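Local coordinates for protein beta-galactosidase (Trichoderma reesei, PDB 3OGV) that probably catalyses the hydrolysis of terminal non-reducing beta-D-galactose residues in beta-D-galactosides, as a member of glycosyl hydrolase family 35, at residues V232-H237 and P273-E278; E180-A185 and N214-P219; I42-V47 and I318-M323; Y175-E180 and Y198-A203. One frame throughout, in Å; residues are numbered along the deposited sequence.

Contact 1: residues V232-H237 and P273-E278; sequences VDIYGH and PFSLVE. With PTQ (2-phenylethyl 1-thio-beta-D-galactopyranoside), chain E.
The backbone oxygen of His-237 is gripped twice by the neighbouring strand: Val-277 N donates a hydrogen bond to His-237 O at 3.0 Å, and the CA-H of Leu-276 points at the same O, CA to O 3.2 Å. His-237 N in turn donates to Ser-275 O at 3.2 Å, so His-237 is bonded to the two residues flanking Leu-276, as parallel strands require. Farther back the chains are joined by water instead. Two waters donate to Tyr-235 O; one also accepts from Ser-275 N, and the other donates to Pro-273 O, which Ser-275 OG reaches from above its carbonyl plane.

With CG lodged between its backbone N and carbonyl carbon (chi1 72°), the imidazole of His-237 lies beside Leu-276. Leu-276 CD2 covers one face of this ring, 3.4 Å from His-237 CE1, while His-237 NE2 meets the edge of the Phe-274 ring, in its plane, 3.5 Å from Phe-274 CE1. Trp-261 of helix 261-268 adds an edge-to-face contact to the histidine. Val-277 CG2 packs 3.9 Å from Gly-236 CA, where any CB would clash. Beyond it Glu-278 OE2 accepts from PTQ O2 at 2.8 Å and pairs with Arg-114, while its OE1 is bonded to Tyr-240 OH. This is a parallel beta-alpha-beta unit of a TIM barrel, delivering a galactose-binding glutamate.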
# COMPACT_ATOMS: atom_id res chain seq x y z
N VAL A 232 21.75 -13.73 -4.79
CA VAL A 232 20.46 -13.95 -5.51
C VAL A 232 20.67 -13.92 -7.00
O VAL A 232 21.84 -13.67 -7.46
CB VAL A 232 19.35 -12.93 -5.08
CG1 VAL A 232 19.03 -13.15 -3.57
CG2 VAL A 232 19.83 -11.52 -5.38
N ASP A 233 19.62 -14.11 -7.79
CA ASP A 233 19.76 -14.13 -9.25
C ASP A 233 19.83 -12.75 -9.89
O ASP A 233 20.58 -12.47 -10.84
CB ASP A 233 18.66 -14.91 -9.85
CG ASP A 233 18.58 -16.30 -9.35
OD1 ASP A 233 19.69 -16.98 -9.41
OD2 ASP A 233 17.53 -16.85 -9.09
N ILE A 234 18.97 -11.85 -9.39
CA ILE A 234 18.89 -10.48 -9.93
C ILE A 234 19.08 -9.49 -8.79
O ILE A 234 18.32 -9.59 -7.77
CB ILE A 234 17.50 -10.25 -10.63
CG1 ILE A 234 17.35 -11.21 -11.79
CG2 ILE A 234 17.31 -8.76 -11.03
CD1 ILE A 234 15.97 -11.19 -12.50
N TYR A 235 20.04 -8.60 -8.89
CA TYR A 235 20.30 -7.65 -7.82
C TYR A 235 19.28 -6.51 -7.90
O TYR A 235 19.15 -5.88 -8.98
CB TYR A 235 21.75 -7.06 -7.95
CG TYR A 235 22.04 -5.99 -6.93
CD1 TYR A 235 22.25 -6.40 -5.60
CD2 TYR A 235 22.11 -4.66 -7.28
CE1 TYR A 235 22.47 -5.40 -4.62
CE2 TYR A 235 22.33 -3.67 -6.34
CZ TYR A 235 22.54 -4.08 -4.96
OH TYR A 235 22.78 -3.08 -4.06
N GLY A 236 18.60 -6.20 -6.82
CA GLY A 236 17.62 -5.16 -6.77
C GLY A 236 17.96 -4.17 -5.71
O GLY A 236 18.55 -4.59 -4.63
N HIS A 237 17.57 -2.88 -5.80
CA HIS A 237 17.70 -1.99 -4.72
C HIS A 237 16.49 -1.06 -4.63
O HIS A 237 15.60 -1.11 -5.52
CB HIS A 237 19.05 -1.25 -4.65
CG HIS A 237 19.26 -0.18 -5.71
ND1 HIS A 237 18.75 1.12 -5.58
CD2 HIS A 237 20.02 -0.20 -6.85
CE1 HIS A 237 19.17 1.83 -6.65
NE2 HIS A 237 19.92 1.06 -7.43
N PRO A 273 19.14 -7.20 -15.10
CA PRO A 273 18.43 -5.92 -15.40
C PRO A 273 18.46 -4.89 -14.31
O PRO A 273 18.35 -5.27 -13.12
CB PRO A 273 17.00 -6.43 -15.62
CG PRO A 273 17.01 -7.92 -15.82
CD PRO A 273 18.27 -8.38 -15.08
N PHE A 274 18.56 -3.63 -14.61
CA PHE A 274 18.49 -2.60 -13.57
C PHE A 274 17.09 -2.62 -12.91
O PHE A 274 16.07 -2.46 -13.60
CB PHE A 274 18.86 -1.24 -14.10
CG PHE A 274 18.72 -0.12 -13.10
CD1 PHE A 274 19.14 -0.32 -11.77
CD2 PHE A 274 18.12 1.12 -13.45
CE1 PHE A 274 18.98 0.71 -10.83
CE2 PHE A 274 17.90 2.13 -12.53
CZ PHE A 274 18.35 1.94 -11.20
N SER A 275 17.08 -2.89 -11.59
CA SER A 275 15.85 -3.22 -10.91
C SER A 275 15.70 -2.35 -9.67
O SER A 275 16.55 -2.35 -8.76
CB SER A 275 15.86 -4.68 -10.49
OG SER A 275 15.95 -5.54 -11.60
N LEU A 276 14.58 -1.60 -9.56
CA LEU A 276 14.20 -0.84 -8.39
C LEU A 276 13.03 -1.60 -7.83
O LEU A 276 11.84 -1.49 -8.26
CB LEU A 276 13.87 0.61 -8.78
CG LEU A 276 15.05 1.42 -9.22
CD1 LEU A 276 14.54 2.79 -9.77
CD2 LEU A 276 16.06 1.64 -8.05
N VAL A 277 13.30 -2.46 -6.80
CA VAL A 277 12.35 -3.39 -6.29
C VAL A 277 11.40 -2.64 -5.29
O VAL A 277 10.26 -3.13 -5.14
CB VAL A 277 13.06 -4.58 -5.60
CG1 VAL A 277 12.04 -5.53 -4.87
CG2 VAL A 277 13.70 -5.34 -6.74
N GLU A 278 11.81 -1.51 -4.74
CA GLU A 278 10.84 -0.61 -4.09
C GLU A 278 11.26 0.75 -4.50
O GLU A 278 12.40 1.21 -4.26
CB GLU A 278 10.87 -0.69 -2.56
CG GLU A 278 10.53 -2.03 -2.02
CD GLU A 278 10.74 -2.01 -0.50
OE1 GLU A 278 10.60 -0.99 0.13
OE2 GLU A 278 10.87 -3.12 0.02
C1 PTQ E . 11.61 -0.34 2.99
O1 PTQ E . 10.99 0.79 3.65
S1 PTQ E . 13.40 -0.24 3.44
C2 PTQ E . 11.07 -1.66 3.41
O2 PTQ E . 11.63 -2.72 2.68
C3 PTQ E . 9.55 -1.73 3.38
O3 PTQ E . 9.10 -2.89 4.02
C4 PTQ E . 8.94 -0.47 3.98
O4 PTQ E . 9.22 -0.55 5.41
C5 PTQ E . 9.49 0.80 3.43
O5 PTQ E . 7.68 2.23 3.90
C6 PTQ E . 9.15 2.12 4.03
C7 PTQ E . 13.85 1.36 2.73
C8 PTQ E . 15.20 1.85 3.19
C9 PTQ E . 15.53 3.18 2.63
C10 PTQ E . 15.15 4.33 3.31
C11 PTQ E . 15.42 5.58 2.71
C12 PTQ E . 16.05 5.63 1.45
C13 PTQ E . 16.36 4.46 0.80
C14 PTQ E . 16.07 3.28 1.34
O HOH W 1 19.20 -3.08 -9.54
O HOH W 2 20.30 -6.00 -11.42

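Contact 2: residues E180-A185 and N214-P219; sequences EYSGAA and NNDAFP. With PTQ (2-phenylethyl 1-thio-beta-D-galactopyranoside), chain E.
Glu-180 starts the contact with its backbone: its N donates a nearly straight bond (171°) to Asn-215 OD1 at 2.9 Å, arriving from above the plane of the amide carbonyl. Its side chain leaves anti to the backbone N (chi1 -175°) and then bends at chi2, which sets OE2 3.4 Å from Ala-217 CB and CG 3.7 Å from the thioglycoside sulfur S1 of PTQ. Asn-215 spends its other amide end elsewhere, ND2 donating to Asn-179 OD1 and Glu-278 OE2. A leucine in its place would probably leave Glu-180 N and both of those oxygens without this partner, and so unsettle three galactose-binding residues together.

Tyr-181, the centre of an inverse gamma turn, connects through water: one water takes its N-H and donates weakly to Asn-215 OD1, another donates to its O and weakly accepts from Asn-214 ND2. Ser-182 then fills both roles of a hydroxyl. Its OG donates to the anti lone pair of Asp-216 OD1 at 2.7 Å and accepts from Ala-217 N at 2.8 Å. A further water bridges Ser-182 O and Asp-216 OD1, and Asp-216 OD2 is bonded to Tyr-235 OH. Both segments are loops at the mouth of the barrel: 180-185 runs from strand 172-177 toward helix 193-205, while the loop 214-219 leads from that helix toward strand 236-239.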
# COMPACT_ATOMS: atom_id res chain seq x y z
N GLU A 180 15.50 -6.12 2.56
CA GLU A 180 16.36 -4.99 2.75
C GLU A 180 17.50 -5.35 3.76
O GLU A 180 17.76 -4.69 4.76
CB GLU A 180 15.55 -3.75 3.20
CG GLU A 180 16.32 -2.50 3.32
CD GLU A 180 16.56 -2.06 4.74
OE1 GLU A 180 15.81 -2.43 5.67
OE2 GLU A 180 17.60 -1.35 4.96
N TYR A 181 18.19 -6.43 3.37
CA TYR A 181 19.30 -6.95 4.20
C TYR A 181 20.53 -6.11 3.80
O TYR A 181 21.24 -6.53 2.85
CB TYR A 181 19.37 -8.48 4.00
CG TYR A 181 20.51 -9.07 4.83
CD1 TYR A 181 20.34 -9.23 6.23
CD2 TYR A 181 21.70 -9.53 4.25
CE1 TYR A 181 21.34 -9.79 7.00
CE2 TYR A 181 22.69 -10.11 5.02
CZ TYR A 181 22.50 -10.22 6.37
OH TYR A 181 23.53 -10.77 7.15
N SER A 182 20.74 -5.00 4.43
CA SER A 182 21.56 -3.95 3.91
C SER A 182 22.66 -3.40 4.79
O SER A 182 23.53 -2.65 4.35
CB SER A 182 20.71 -2.78 3.40
OG SER A 182 19.83 -3.27 2.39
N GLY A 183 22.59 -3.74 6.08
CA GLY A 183 23.66 -3.40 7.06
C GLY A 183 23.32 -4.03 8.38
O GLY A 183 22.35 -4.78 8.51
N ALA A 184 24.20 -3.74 9.36
CA ALA A 184 24.10 -4.37 10.68
C ALA A 184 24.68 -3.49 11.73
O ALA A 184 25.41 -2.56 11.44
CB ALA A 184 24.69 -5.76 10.72
N ALA A 185 24.32 -3.81 12.98
CA ALA A 185 24.85 -3.08 14.14
C ALA A 185 26.38 -3.29 14.20
O ALA A 185 26.92 -4.28 13.72
CB ALA A 185 24.16 -3.68 15.32
N ASN A 214 16.53 -9.36 -4.84
CA ASN A 214 16.60 -8.74 -3.53
C ASN A 214 16.26 -7.26 -3.60
O ASN A 214 15.94 -6.72 -4.67
CB ASN A 214 17.96 -9.04 -2.83
CG ASN A 214 19.11 -8.39 -3.49
OD1 ASN A 214 19.06 -8.02 -4.69
ND2 ASN A 214 20.25 -8.46 -2.82
N ASN A 215 16.37 -6.54 -2.46
CA ASN A 215 15.89 -5.17 -2.33
C ASN A 215 16.75 -4.39 -1.39
O ASN A 215 16.33 -3.89 -0.36
CB ASN A 215 14.35 -5.09 -2.00
CG ASN A 215 14.07 -5.57 -0.55
OD1 ASN A 215 14.62 -6.59 -0.12
ND2 ASN A 215 13.13 -4.90 0.09
N ASP A 216 18.05 -4.29 -1.76
CA ASP A 216 19.02 -3.55 -0.93
C ASP A 216 18.58 -2.10 -0.72
O ASP A 216 18.07 -1.48 -1.68
CB ASP A 216 20.39 -3.68 -1.70
CG ASP A 216 21.62 -3.60 -0.87
OD1 ASP A 216 21.59 -3.39 0.36
OD2 ASP A 216 22.74 -3.68 -1.52
N ALA A 217 18.81 -1.48 0.44
CA ALA A 217 18.37 -0.14 0.68
C ALA A 217 18.97 0.86 -0.24
O ALA A 217 18.33 1.89 -0.53
CB ALA A 217 18.63 0.28 2.15
N PHE A 218 20.21 0.61 -0.66
CA PHE A 218 20.94 1.48 -1.54
C PHE A 218 21.85 0.55 -2.33
O PHE A 218 21.90 -0.65 -2.09
CB PHE A 218 21.76 2.53 -0.70
CG PHE A 218 22.81 1.91 0.18
CD1 PHE A 218 22.43 1.33 1.37
CD2 PHE A 218 24.15 1.82 -0.23
CE1 PHE A 218 23.42 0.61 2.22
CE2 PHE A 218 25.12 1.17 0.60
CZ PHE A 218 24.71 0.55 1.77
N PRO A 219 22.60 1.08 -3.32
CA PRO A 219 23.41 0.17 -4.14
C PRO A 219 24.72 -0.19 -3.38
O PRO A 219 25.77 0.32 -3.63
CB PRO A 219 23.71 1.05 -5.41
CG PRO A 219 22.81 2.27 -5.30
CD PRO A 219 22.50 2.44 -3.89
C1 PTQ E . 11.61 -0.34 2.99
O1 PTQ E . 10.99 0.79 3.65
S1 PTQ E . 13.40 -0.24 3.44
C2 PTQ E . 11.07 -1.66 3.41
O2 PTQ E . 11.63 -2.72 2.68
C3 PTQ E . 9.55 -1.73 3.38
O3 PTQ E . 9.10 -2.89 4.02
C4 PTQ E . 8.94 -0.47 3.98
O4 PTQ E . 9.22 -0.55 5.41
C5 PTQ E . 9.49 0.80 3.43
O5 PTQ E . 7.68 2.23 3.90
C6 PTQ E . 9.15 2.12 4.03
C7 PTQ E . 13.85 1.36 2.73
C8 PTQ E . 15.20 1.85 3.19
C9 PTQ E . 15.53 3.18 2.63
C10 PTQ E . 15.15 4.33 3.31
C11 PTQ E . 15.42 5.58 2.71
C12 PTQ E . 16.05 5.63 1.45
C13 PTQ E . 16.36 4.46 0.80
C14 PTQ E . 16.07 3.28 1.34
O HOH W 3 17.86 -7.31 0.66
O HOH W 4 20.53 -7.63 0.25
O HOH W 5 24.05 -3.26 1.53

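Contact 3: residues I42-V47 and I318-M323; sequences IFSGEV and IFNIYM. With PTQ (2-phenylethyl 1-thio-beta-D-galactopyranoside), chain E.
Phe-43 and Phe-319 lie side by side on one face of the sheet, rings nearly parallel (16°) but slid apart, their centroids 5.1 Å from each other. The CE1 corner of Phe-43 comes to 3.4 Å from Phe-319 CD2, and the edge of the Phe-43 ring faces Ile-321 CG1. Ile-321 CD1 in turn settles on one face of Phe-319 near its rim. Gly-45, the bridge partner of Ile-321, adds no side chain to this face. Four backbone hydrogen bonds join the parallel strands, from Phe-319 N to Ile-42 O through to Glu-46 N to Ile-321 O.

Ser-44 and Asn-320 share the opposite face with Ile-42 and Ile-318, whose CG2 methyls touch. Glu-46, bent at chi2 (92°), rests its CG against both Met-323 SD and Tyr-322 CD2, 3.6 Å from each of these two atoms. The sulfur of Met-323 sits 3.3 Å above the centre of the Tyr-322 ring, a Met-aromatic contact formed across a cis peptide. Tyr-322 CE1 reaches PTQ O5 at 3.5 Å.

Asn-320 joins the polar groups: OD1 accepts from Ser-44 OG at 2.8 Å, and ND2 donates to Glu-46 OE1 at 2.9 Å and to Val-277 O. An alanine here is likely to leave Ser-44 OG, Glu-46 OE1 and Val-277 O each short of one partner and to open a gap among these polar groups. Glu-46 also takes Ser-74 OG, His-48 NE2 and Arg-114; so many donors around a buried carboxylate would probably stabilise its negative charge in the barrel core.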
# COMPACT_ATOMS: atom_id res chain seq x y z
N ILE A 42 9.01 -4.82 -16.68
CA ILE A 42 8.13 -5.10 -15.50
C ILE A 42 7.85 -3.80 -14.80
O ILE A 42 8.77 -3.13 -14.36
CB ILE A 42 8.85 -6.09 -14.58
CG1 ILE A 42 9.04 -7.44 -15.26
CG2 ILE A 42 8.09 -6.24 -13.26
CD1 ILE A 42 7.78 -8.21 -15.62
N PHE A 43 6.57 -3.47 -14.78
CA PHE A 43 6.14 -2.25 -14.09
C PHE A 43 5.04 -2.74 -13.13
O PHE A 43 4.01 -3.29 -13.54
CB PHE A 43 5.59 -1.20 -15.16
CG PHE A 43 5.64 0.21 -14.71
CD1 PHE A 43 5.94 0.62 -13.41
CD2 PHE A 43 5.45 1.22 -15.67
CE1 PHE A 43 6.05 1.98 -13.08
CE2 PHE A 43 5.53 2.59 -15.36
CZ PHE A 43 5.86 2.98 -14.10
N SER A 44 5.40 -2.60 -11.84
CA SER A 44 4.69 -3.31 -10.76
C SER A 44 4.27 -2.29 -9.69
O SER A 44 4.88 -1.26 -9.49
CB SER A 44 5.74 -4.27 -10.14
OG SER A 44 5.16 -5.00 -9.02
N GLY A 45 3.18 -2.77 -9.07
CA GLY A 45 2.68 -1.95 -7.87
C GLY A 45 2.60 -2.89 -6.62
O GLY A 45 2.18 -3.99 -6.71
N GLU A 46 2.95 -2.24 -5.48
CA GLU A 46 2.90 -3.03 -4.24
C GLU A 46 1.45 -3.04 -3.70
O GLU A 46 0.85 -1.93 -3.54
CB GLU A 46 3.86 -2.35 -3.23
CG GLU A 46 3.95 -3.23 -1.99
CD GLU A 46 5.10 -4.23 -2.07
OE1 GLU A 46 5.87 -4.29 -3.07
OE2 GLU A 46 5.32 -4.95 -1.03
N VAL A 47 0.99 -4.21 -3.27
CA VAL A 47 -0.32 -4.44 -2.64
C VAL A 47 -0.09 -5.49 -1.54
O VAL A 47 0.58 -6.52 -1.82
CB VAL A 47 -1.33 -5.01 -3.61
CG1 VAL A 47 -2.65 -5.38 -3.00
CG2 VAL A 47 -1.53 -4.03 -4.81
N ILE A 318 12.92 -3.32 -14.26
CA ILE A 318 12.01 -3.94 -13.24
C ILE A 318 11.81 -2.86 -12.24
O ILE A 318 12.75 -2.40 -11.61
CB ILE A 318 12.66 -5.21 -12.60
CG1 ILE A 318 12.90 -6.29 -13.66
CG2 ILE A 318 11.71 -5.72 -11.45
CD1 ILE A 318 13.59 -7.59 -13.11
N PHE A 319 10.56 -2.37 -12.15
CA PHE A 319 10.28 -1.11 -11.40
C PHE A 319 9.01 -1.32 -10.64
O PHE A 319 7.95 -1.47 -11.24
CB PHE A 319 10.16 0.02 -12.51
CG PHE A 319 10.01 1.41 -12.01
CD1 PHE A 319 10.44 1.80 -10.83
CD2 PHE A 319 9.43 2.31 -12.89
CE1 PHE A 319 10.30 3.14 -10.41
CE2 PHE A 319 9.31 3.64 -12.56
CZ PHE A 319 9.75 4.07 -11.31
N ASN A 320 9.10 -1.30 -9.31
CA ASN A 320 7.93 -1.52 -8.43
C ASN A 320 7.74 -0.34 -7.51
O ASN A 320 8.63 0.17 -6.88
CB ASN A 320 8.17 -2.77 -7.53
CG ASN A 320 7.04 -3.04 -6.58
OD1 ASN A 320 5.85 -3.17 -6.98
ND2 ASN A 320 7.37 -3.11 -5.28
N ILE A 321 6.49 0.13 -7.55
CA ILE A 321 6.06 1.35 -6.75
C ILE A 321 5.42 0.92 -5.39
O ILE A 321 4.40 0.28 -5.35
CB ILE A 321 5.01 2.14 -7.59
CG1 ILE A 321 5.60 2.54 -8.99
CG2 ILE A 321 4.58 3.40 -6.79
CD1 ILE A 321 6.94 3.21 -9.00
N TYR A 322 6.17 1.33 -4.34
CA TYR A 322 5.77 0.96 -2.95
C TYR A 322 5.30 2.27 -2.28
O TYR A 322 6.07 3.22 -2.15
CB TYR A 322 7.04 0.47 -2.22
CG TYR A 322 6.69 -0.05 -0.80
CD1 TYR A 322 6.35 0.85 0.20
CD2 TYR A 322 6.70 -1.41 -0.53
CE1 TYR A 322 5.98 0.35 1.49
CE2 TYR A 322 6.36 -1.93 0.76
CZ TYR A 322 5.95 -0.99 1.71
OH TYR A 322 5.56 -1.53 2.97
N MET A 323 4.02 2.34 -1.87
CA MET A 323 2.87 1.46 -2.11
C MET A 323 2.08 1.92 -3.40
O MET A 323 2.19 3.14 -3.73
CB MET A 323 1.86 1.56 -0.95
CG MET A 323 2.39 1.00 0.40
SD MET A 323 2.95 -0.71 0.33
CE MET A 323 1.37 -1.61 0.13
C1 PTQ E . 11.61 -0.34 2.99
O1 PTQ E . 10.99 0.79 3.65
S1 PTQ E . 13.40 -0.24 3.44
C2 PTQ E . 11.07 -1.66 3.41
O2 PTQ E . 11.63 -2.72 2.68
C3 PTQ E . 9.55 -1.73 3.38
O3 PTQ E . 9.10 -2.89 4.02
C4 PTQ E . 8.94 -0.47 3.98
O4 PTQ E . 9.22 -0.55 5.41
C5 PTQ E . 9.49 0.80 3.43
O5 PTQ E . 7.68 2.23 3.90
C6 PTQ E . 9.15 2.12 4.03
C7 PTQ E . 13.85 1.36 2.73
C8 PTQ E . 15.20 1.85 3.19
C9 PTQ E . 15.53 3.18 2.63
C10 PTQ E . 15.15 4.33 3.31
C11 PTQ E . 15.42 5.58 2.71
C12 PTQ E . 16.05 5.63 1.45
C13 PTQ E . 16.36 4.46 0.80
C14 PTQ E . 16.07 3.28 1.34

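Contact 4: residues Y175-E180 and Y198-A203; sequences YQPENE and YVIDQA. With PTQ (2-phenylethyl 1-thio-beta-D-galactopyranoside), chain E.
Val-199, Pro-177 and Ala-203 bury the most surface where helix 193-205 lies on the outside of strand 172-177. Val-199 puts CG1 forward, anti to its backbone N (chi1 174°), and this methyl comes 3.8 Å from Pro-177 CB and 4.0 Å from the backbone N of Glu-178. The proline ring also reaches Ile-200, CG to CG1 4.4 Å. One turn later, the methyl CB of Ala-203 rests obliquely against the Tyr-175 ring, 3.7 Å from Tyr-175 CE1. The segment axes approach to 9.1 Å and run at 142°, as a helix returning over its strand.

Gln-176 projects to the other side of the strand, toward the barrel interior. Its NE2 donates to a lone pair of Asn-179 OD1 and, at 2.9 Å, to Glu-178 O. Together with Tyr-76 OH and Asn-215 ND2, also on OD1, this holds the asparagine's amide, whose ND2 donates to PTQ O2 at 2.9 Å. Glu-178 OE1 accepts the N-H of Asn-179 in a nearly straight bond (168°) and pairs with Arg-140. No hydrogen bond joins 175-180 to 198-203: their contact is apolar, Tyr-195 OH of the same helix adding a polar tie to Glu-178 OE2.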
# COMPACT_ATOMS: atom_id res chain seq x y z
N TYR A 175 10.60 -14.14 -6.81
CA TYR A 175 10.47 -14.34 -5.35
C TYR A 175 11.59 -13.57 -4.67
O TYR A 175 12.78 -13.60 -5.10
CB TYR A 175 10.66 -15.82 -5.10
CG TYR A 175 10.50 -16.27 -3.62
CD1 TYR A 175 11.56 -16.10 -2.71
CD2 TYR A 175 9.36 -16.97 -3.25
CE1 TYR A 175 11.48 -16.53 -1.34
CE2 TYR A 175 9.30 -17.46 -1.90
CZ TYR A 175 10.33 -17.21 -1.06
OH TYR A 175 10.21 -17.73 0.27
N GLN A 176 11.27 -12.81 -3.60
CA GLN A 176 12.28 -12.06 -2.82
C GLN A 176 12.48 -12.78 -1.48
O GLN A 176 11.54 -12.92 -0.72
CB GLN A 176 11.80 -10.63 -2.50
CG GLN A 176 12.84 -9.90 -1.62
CD GLN A 176 12.28 -8.55 -1.23
OE1 GLN A 176 12.13 -7.66 -2.06
NE2 GLN A 176 11.95 -8.37 0.06
N PRO A 177 13.71 -13.25 -1.19
CA PRO A 177 13.99 -13.81 0.21
C PRO A 177 14.44 -12.67 1.09
O PRO A 177 15.17 -11.75 0.67
CB PRO A 177 15.19 -14.73 -0.07
CG PRO A 177 15.97 -14.04 -1.33
CD PRO A 177 14.87 -13.30 -2.11
N GLU A 178 13.99 -12.74 2.37
CA GLU A 178 14.41 -11.73 3.34
C GLU A 178 13.88 -10.29 2.94
O GLU A 178 12.95 -10.23 2.09
CB GLU A 178 16.02 -11.71 3.51
CG GLU A 178 16.53 -12.03 4.97
CD GLU A 178 16.36 -10.92 5.92
OE1 GLU A 178 16.26 -9.72 5.57
OE2 GLU A 178 16.54 -11.16 7.19
N ASN A 179 14.44 -9.25 3.49
CA ASN A 179 13.99 -7.88 3.16
C ASN A 179 15.00 -6.87 3.49
O ASN A 179 15.30 -6.69 4.70
CB ASN A 179 12.62 -7.57 3.85
CG ASN A 179 12.07 -6.27 3.31
OD1 ASN A 179 11.56 -6.27 2.17
ND2 ASN A 179 12.21 -5.19 4.03
N GLU A 180 15.50 -6.12 2.56
CA GLU A 180 16.36 -4.99 2.75
C GLU A 180 17.50 -5.35 3.76
O GLU A 180 17.76 -4.69 4.76
CB GLU A 180 15.55 -3.75 3.20
CG GLU A 180 16.32 -2.50 3.32
CD GLU A 180 16.56 -2.06 4.74
OE1 GLU A 180 15.81 -2.43 5.67
OE2 GLU A 180 17.60 -1.35 4.96
N TYR A 198 21.14 -19.81 3.96
CA TYR A 198 20.09 -20.64 4.57
C TYR A 198 18.66 -20.16 4.14
O TYR A 198 17.81 -20.96 3.91
CB TYR A 198 20.22 -20.49 6.13
CG TYR A 198 19.33 -21.40 6.89
CD1 TYR A 198 18.01 -21.02 7.25
CD2 TYR A 198 19.75 -22.66 7.27
CE1 TYR A 198 17.20 -21.89 7.98
CE2 TYR A 198 18.96 -23.56 8.00
CZ TYR A 198 17.70 -23.14 8.35
OH TYR A 198 16.94 -23.97 9.08
N VAL A 199 18.49 -18.83 4.12
CA VAL A 199 17.13 -18.27 3.72
C VAL A 199 16.82 -18.67 2.25
O VAL A 199 15.71 -19.09 1.95
CB VAL A 199 17.23 -16.74 3.93
CG1 VAL A 199 15.94 -16.06 3.39
CG2 VAL A 199 17.40 -16.34 5.45
N ILE A 200 17.85 -18.58 1.36
CA ILE A 200 17.62 -19.07 -0.02
C ILE A 200 17.27 -20.51 -0.07
O ILE A 200 16.34 -20.95 -0.76
CB ILE A 200 18.87 -18.74 -0.86
CG1 ILE A 200 18.99 -17.20 -1.04
CG2 ILE A 200 18.86 -19.49 -2.20
CD1 ILE A 200 20.28 -16.72 -1.66
N ASP A 201 18.05 -21.33 0.69
CA ASP A 201 17.82 -22.75 0.69
C ASP A 201 16.42 -23.14 1.20
O ASP A 201 15.80 -24.06 0.66
CB ASP A 201 18.81 -23.47 1.65
CG ASP A 201 20.22 -23.52 1.19
OD1 ASP A 201 20.54 -23.22 -0.02
OD2 ASP A 201 21.07 -23.87 2.10
N GLN A 202 15.91 -22.35 2.17
CA GLN A 202 14.54 -22.71 2.61
C GLN A 202 13.51 -22.56 1.44
O GLN A 202 12.61 -23.37 1.31
CB GLN A 202 14.05 -21.77 3.75
CG GLN A 202 14.80 -21.86 5.10
CD GLN A 202 14.26 -20.83 6.04
OE1 GLN A 202 14.36 -19.64 5.74
NE2 GLN A 202 13.82 -21.24 7.22
N ALA A 203 13.73 -21.49 0.68
CA ALA A 203 12.78 -21.28 -0.47
C ALA A 203 12.96 -22.33 -1.57
O ALA A 203 12.00 -22.89 -2.09
CB ALA A 203 13.00 -19.88 -0.99
C1 PTQ E . 11.61 -0.34 2.99
O1 PTQ E . 10.99 0.79 3.65
S1 PTQ E . 13.40 -0.24 3.44
C2 PTQ E . 11.07 -1.66 3.41
O2 PTQ E . 11.63 -2.72 2.68
C3 PTQ E . 9.55 -1.73 3.38
O3 PTQ E . 9.10 -2.89 4.02
C4 PTQ E . 8.94 -0.47 3.98
O4 PTQ E . 9.22 -0.55 5.41
C5 PTQ E . 9.49 0.80 3.43
O5 PTQ E . 7.68 2.23 3.90
C6 PTQ E . 9.15 2.12 4.03
C7 PTQ E . 13.85 1.36 2.73
C8 PTQ E . 15.20 1.85 3.19
C9 PTQ E . 15.53 3.18 2.63
C10 PTQ E . 15.15 4.33 3.31
C11 PTQ E . 15.42 5.58 2.71
C12 PTQ E . 16.05 5.63 1.45
C13 PTQ E . 16.36 4.46 0.80
C14 PTQ E . 16.07 3.28 1.34

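All four contacts belong to one barrel domain and meet at the thiogalactoside. Contacts 1 and 3 are neighbours in the sheet, centres 12 Å apart, with Leu-276 N 2.9 Å from Ile-318 O. Contact 2 touches contact 1 on the loop side, where Tyr-235 OH lies 2.6 Å from Asp-216 OD2. Contacts 2 and 4 share Glu-180 and are tied by Asn-215 ND2 and Asn-179 OD1, 2.9 Å apart. Contact 3 stays about 7 Å, nearest atoms, from contacts 2 and 4, approaching the sugar by Tyr-322 instead. Glu-278 of contact 1 and Asn-179 of contact 4 both hold PTQ O2, while contact 2 lines the sulfur and phenylethyl tail of PTQ.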